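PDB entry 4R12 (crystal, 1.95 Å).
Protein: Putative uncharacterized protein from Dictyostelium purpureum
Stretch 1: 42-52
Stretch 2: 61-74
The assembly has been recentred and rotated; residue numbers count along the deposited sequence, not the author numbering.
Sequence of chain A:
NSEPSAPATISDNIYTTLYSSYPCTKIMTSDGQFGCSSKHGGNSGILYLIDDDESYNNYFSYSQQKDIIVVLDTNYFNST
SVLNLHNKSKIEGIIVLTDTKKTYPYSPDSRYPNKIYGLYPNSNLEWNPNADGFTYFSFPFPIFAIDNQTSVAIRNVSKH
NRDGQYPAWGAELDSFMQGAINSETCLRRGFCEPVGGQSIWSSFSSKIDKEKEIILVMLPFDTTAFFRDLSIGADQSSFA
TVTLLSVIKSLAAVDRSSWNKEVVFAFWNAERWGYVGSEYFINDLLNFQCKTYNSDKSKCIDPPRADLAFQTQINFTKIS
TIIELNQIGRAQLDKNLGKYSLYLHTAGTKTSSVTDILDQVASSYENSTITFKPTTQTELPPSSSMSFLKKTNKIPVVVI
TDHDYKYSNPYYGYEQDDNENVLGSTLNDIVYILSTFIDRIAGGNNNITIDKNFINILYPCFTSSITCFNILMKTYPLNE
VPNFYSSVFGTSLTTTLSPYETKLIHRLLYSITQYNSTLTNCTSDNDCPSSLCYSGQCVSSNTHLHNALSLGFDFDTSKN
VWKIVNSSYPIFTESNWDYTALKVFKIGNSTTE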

# COMPACT_ATOMS: atom_id res chain seq x y z
N GLY A 42 4.77 -26.10 13.61
CA GLY A 42 5.78 -25.09 13.88
C GLY A 42 7.22 -25.55 13.72
O GLY A 42 7.50 -26.73 13.55
N ASN A 43 8.15 -24.60 13.78
CA ASN A 43 9.57 -24.90 13.65
C ASN A 43 10.34 -24.40 14.86
O ASN A 43 10.14 -23.28 15.32
CB ASN A 43 10.16 -24.26 12.38
CG ASN A 43 9.66 -24.91 11.10
OD1 ASN A 43 8.47 -24.89 10.79
ND2 ASN A 43 10.59 -25.46 10.32
N SER A 44 11.24 -25.23 15.37
CA SER A 44 12.01 -24.87 16.55
C SER A 44 13.48 -25.24 16.36
O SER A 44 13.80 -26.05 15.50
CB SER A 44 11.45 -25.56 17.80
OG SER A 44 11.49 -26.97 17.65
N GLY A 45 14.35 -24.62 17.14
CA GLY A 45 15.77 -24.88 17.04
C GLY A 45 16.60 -24.01 17.97
O GLY A 45 16.07 -23.14 18.67
N ILE A 46 17.90 -24.26 17.98
CA ILE A 46 18.84 -23.46 18.76
C ILE A 46 19.06 -22.10 18.08
O ILE A 46 19.21 -22.03 16.86
CB ILE A 46 20.18 -24.22 18.95
CG1 ILE A 46 21.10 -23.49 19.93
CG2 ILE A 46 20.87 -24.44 17.61
CD1 ILE A 46 20.70 -23.65 21.37
N LEU A 47 19.06 -21.02 18.86
CA LEU A 47 19.31 -19.70 18.30
C LEU A 47 20.78 -19.54 17.94
O LEU A 47 21.67 -19.80 18.75
CB LEU A 47 18.90 -18.61 19.29
CG LEU A 47 17.41 -18.49 19.63
CD1 LEU A 47 17.19 -17.39 20.64
CD2 LEU A 47 16.59 -18.25 18.38
N TYR A 48 21.05 -19.14 16.70
CA TYR A 48 22.41 -18.87 16.25
C TYR A 48 22.45 -17.49 15.60
O TYR A 48 21.75 -17.24 14.62
CB TYR A 48 22.89 -19.93 15.26
CG TYR A 48 24.28 -19.65 14.70
CD1 TYR A 48 24.46 -18.82 13.60
CD2 TYR A 48 25.41 -20.22 15.28
CE1 TYR A 48 25.72 -18.56 13.10
CE2 TYR A 48 26.67 -19.96 14.78
CZ TYR A 48 26.82 -19.13 13.69
OH TYR A 48 28.08 -18.88 13.19
N LEU A 49 23.30 -16.60 16.13
CA LEU A 49 23.35 -15.20 15.69
C LEU A 49 24.39 -14.93 14.61
O LEU A 49 25.57 -15.22 14.78
CB LEU A 49 23.62 -14.29 16.89
CG LEU A 49 23.88 -12.81 16.57
CD1 LEU A 49 22.62 -12.14 16.03
CD2 LEU A 49 24.38 -12.10 17.80
N ILE A 50 23.93 -14.37 13.50
CA ILE A 50 24.83 -13.84 12.49
C ILE A 50 24.76 -12.31 12.54
O ILE A 50 23.73 -11.73 12.20
CB ILE A 50 24.49 -14.33 11.09
CG1 ILE A 50 24.70 -15.85 10.99
CG2 ILE A 50 25.34 -13.62 10.05
CD1 ILE A 50 24.48 -16.39 9.59
N ASP A 51 25.84 -11.67 12.98
CA ASP A 51 25.89 -10.21 13.11
C ASP A 51 27.20 -9.63 12.58
O ASP A 51 27.45 -8.43 12.66
CB ASP A 51 25.67 -9.79 14.57
CG ASP A 51 26.80 -10.23 15.49
OD1 ASP A 51 27.67 -11.03 15.07
OD2 ASP A 51 26.82 -9.78 16.65
N ASP A 52 28.05 -10.50 12.05
CA ASP A 52 29.29 -10.09 11.40
C ASP A 52 29.79 -11.18 10.46
O ASP A 52 29.26 -12.29 10.45
CB ASP A 52 30.38 -9.73 12.43
CG ASP A 52 30.57 -10.81 13.49
OD1 ASP A 52 30.48 -12.01 13.17
OD2 ASP A 52 30.84 -10.44 14.65
N SER A 61 30.31 -24.27 9.36
CA SER A 61 31.06 -25.30 10.07
C SER A 61 30.51 -25.55 11.47
O SER A 61 31.21 -26.06 12.34
CB SER A 61 32.54 -24.91 10.15
OG SER A 61 32.99 -24.35 8.93
N TYR A 62 29.24 -25.19 11.67
CA TYR A 62 28.61 -25.29 12.99
C TYR A 62 27.64 -26.47 13.05
O TYR A 62 26.59 -26.44 12.41
CB TYR A 62 27.89 -23.99 13.32
CG TYR A 62 27.10 -24.00 14.61
CD1 TYR A 62 27.70 -23.71 15.83
CD2 TYR A 62 25.74 -24.28 14.61
CE1 TYR A 62 26.97 -23.71 17.01
CE2 TYR A 62 25.00 -24.28 15.79
CZ TYR A 62 25.62 -24.00 16.98
OH TYR A 62 24.89 -24.00 18.15
N SER A 63 27.98 -27.50 13.82
CA SER A 63 27.13 -28.68 13.91
C SER A 63 26.92 -29.18 15.35
O SER A 63 26.76 -30.37 15.58
CB SER A 63 27.70 -29.82 13.05
OG SER A 63 29.12 -29.85 13.12
N GLN A 64 26.90 -28.24 16.30
CA GLN A 64 26.59 -28.55 17.70
C GLN A 64 25.15 -29.05 17.82
O GLN A 64 24.78 -29.71 18.80
CB GLN A 64 26.82 -27.30 18.56
CG GLN A 64 26.12 -27.27 19.92
CD GLN A 64 26.33 -25.95 20.65
OE1 GLN A 64 27.31 -25.26 20.42
NE2 GLN A 64 25.40 -25.61 21.53
N GLN A 65 24.36 -28.76 16.80
CA GLN A 65 22.94 -29.06 16.83
C GLN A 65 22.41 -29.32 15.42
O GLN A 65 22.93 -28.78 14.44
CB GLN A 65 22.18 -27.90 17.47
CG GLN A 65 20.67 -28.02 17.43
CD GLN A 65 20.09 -28.10 18.82
OE1 GLN A 65 20.77 -28.51 19.76
NE2 GLN A 65 18.83 -27.69 18.96
N LYS A 66 21.39 -30.16 15.32
CA LYS A 66 20.65 -30.31 14.08
C LYS A 66 19.82 -29.04 13.82
O LYS A 66 20.13 -28.25 12.94
CB LYS A 66 19.76 -31.56 14.12
CG LYS A 66 18.89 -31.75 12.88
CD LYS A 66 17.87 -32.87 13.07
CE LYS A 66 18.51 -34.25 13.00
NZ LYS A 66 19.02 -34.57 11.63
N ASP A 67 18.79 -28.84 14.63
CA ASP A 67 17.80 -27.80 14.35
C ASP A 67 18.28 -26.40 14.77
O ASP A 67 18.54 -26.15 15.94
CB ASP A 67 16.48 -28.14 15.04
CG ASP A 67 15.95 -29.51 14.63
OD1 ASP A 67 16.18 -29.91 13.46
OD2 ASP A 67 15.31 -30.19 15.47
N ILE A 68 18.40 -25.50 13.80
CA ILE A 68 18.90 -24.15 14.06
C ILE A 68 17.92 -23.05 13.62
O ILE A 68 17.46 -23.07 12.48
CB ILE A 68 20.25 -23.92 13.35
CG1 ILE A 68 21.29 -24.95 13.82
CG2 ILE A 68 20.75 -22.49 13.57
CD1 ILE A 68 22.58 -24.93 13.03
N ILE A 69 17.62 -22.12 14.53
CA ILE A 69 16.95 -20.86 14.19
C ILE A 69 18.00 -19.75 14.07
O ILE A 69 18.56 -19.31 15.08
CB ILE A 69 15.91 -20.44 15.25
CG1 ILE A 69 14.87 -21.53 15.46
CG2 ILE A 69 15.25 -19.11 14.85
CD1 ILE A 69 14.14 -21.92 14.20
N VAL A 70 18.25 -19.31 12.85
CA VAL A 70 19.23 -18.25 12.61
C VAL A 70 18.66 -16.88 12.95
O VAL A 70 17.57 -16.51 12.49
CB VAL A 70 19.70 -18.25 11.14
CG1 VAL A 70 20.69 -17.10 10.90
CG2 VAL A 70 20.34 -19.58 10.78
N VAL A 71 19.39 -16.14 13.78
CA VAL A 71 19.04 -14.77 14.11
C VAL A 71 19.92 -13.84 13.29
O VAL A 71 21.15 -13.91 13.37
CB VAL A 71 19.23 -14.48 15.61
CG1 VAL A 71 18.81 -13.05 15.93
CG2 VAL A 71 18.43 -15.47 16.44
N LEU A 72 19.31 -12.98 12.49
CA LEU A 72 20.06 -12.13 11.57
C LEU A 72 20.03 -10.66 11.96
O LEU A 72 18.96 -10.06 12.08
CB LEU A 72 19.51 -12.26 10.15
CG LEU A 72 19.73 -13.56 9.39
CD1 LEU A 72 18.98 -13.53 8.07
CD2 LEU A 72 21.20 -13.78 9.16
N ASP A 73 21.21 -10.07 12.15
CA ASP A 73 21.34 -8.63 12.07
C ASP A 73 20.88 -8.28 10.67
O ASP A 73 21.18 -9.00 9.71
CB ASP A 73 22.77 -8.16 12.31
CG ASP A 73 22.92 -6.65 12.23
OD1 ASP A 73 23.00 -6.11 11.10
OD2 ASP A 73 22.95 -6.01 13.30
N THR A 74 20.14 -7.19 10.52
CA THR A 74 19.48 -6.96 9.25
C THR A 74 20.46 -6.70 8.10
O THR A 74 20.09 -6.87 6.93
CB THR A 74 18.47 -5.80 9.34
OG1 THR A 74 17.71 -5.75 8.13
CG2 THR A 74 19.18 -4.47 9.57

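How does the contact begin at the start of stretch 1? Asn43 and Ser44 only brush the partner: the Ser44 O lies 3.4 Å from Asp67 CB. Gly45 then brings the backbones close, with its CA 3.2 Å from Asp67 O. A beta carbon here would point toward stretch 2 and clash with Asp67 O and Ile68 N, so glycine suits the place.

What joins the strands at Ile46 and Leu47? In this parallel pairing Ile46, like Tyr48 and Ile50, uses both N and O: Ile46 N donates to Asp67 O at 2.9 Å, and Ile69 N donates to Ile46 O at 2.8 Å. Ile46 CG2 meets Ile68 CG1 at 3.8 Å. Leu47 falls between rungs, its CA 3.3 Å from Ile69 O; on the other face, Leu47 CD2 packs 3.9 Å from both Ile69 CG2 and Val71 CG2.

How does the ladder continue from Tyr48 to Ile50? Tyr48 N donates to Ile69 O (3.0 Å) and Val71 N to Tyr48 O (2.7 Å). Tyr48, in the t rotamer, sets CB 3.7 Å from Ile68 CG2, and its CE2 lies over one face of the Tyr62 ring, 4.0 Å from Tyr62 CD1; the planes meet obliquely at 48°. Leu49 CD1 packs 3.9 Å from Val71 CG1. Ile50 N donates to Val71 O (2.8 Å) and Asp73 N to Ile50 O (3.0 Å). The isoleucines, leucines and valines are buried and fill space without polar groups to satisfy; Tyr48 is buried too, its OH hydrogen-bonded elsewhere in the structure.

Where does the pairing fade? Ile50 CB still packs 3.9 Å from Leu72 CD2, but at Asp51 the contact is reduced to carbon atoms, with its CB 4.0 Å from Asp73 CB. Both carboxylates find hydrogen bonds elsewhere in the structure, and Asp52 makes no contact with stretch 2.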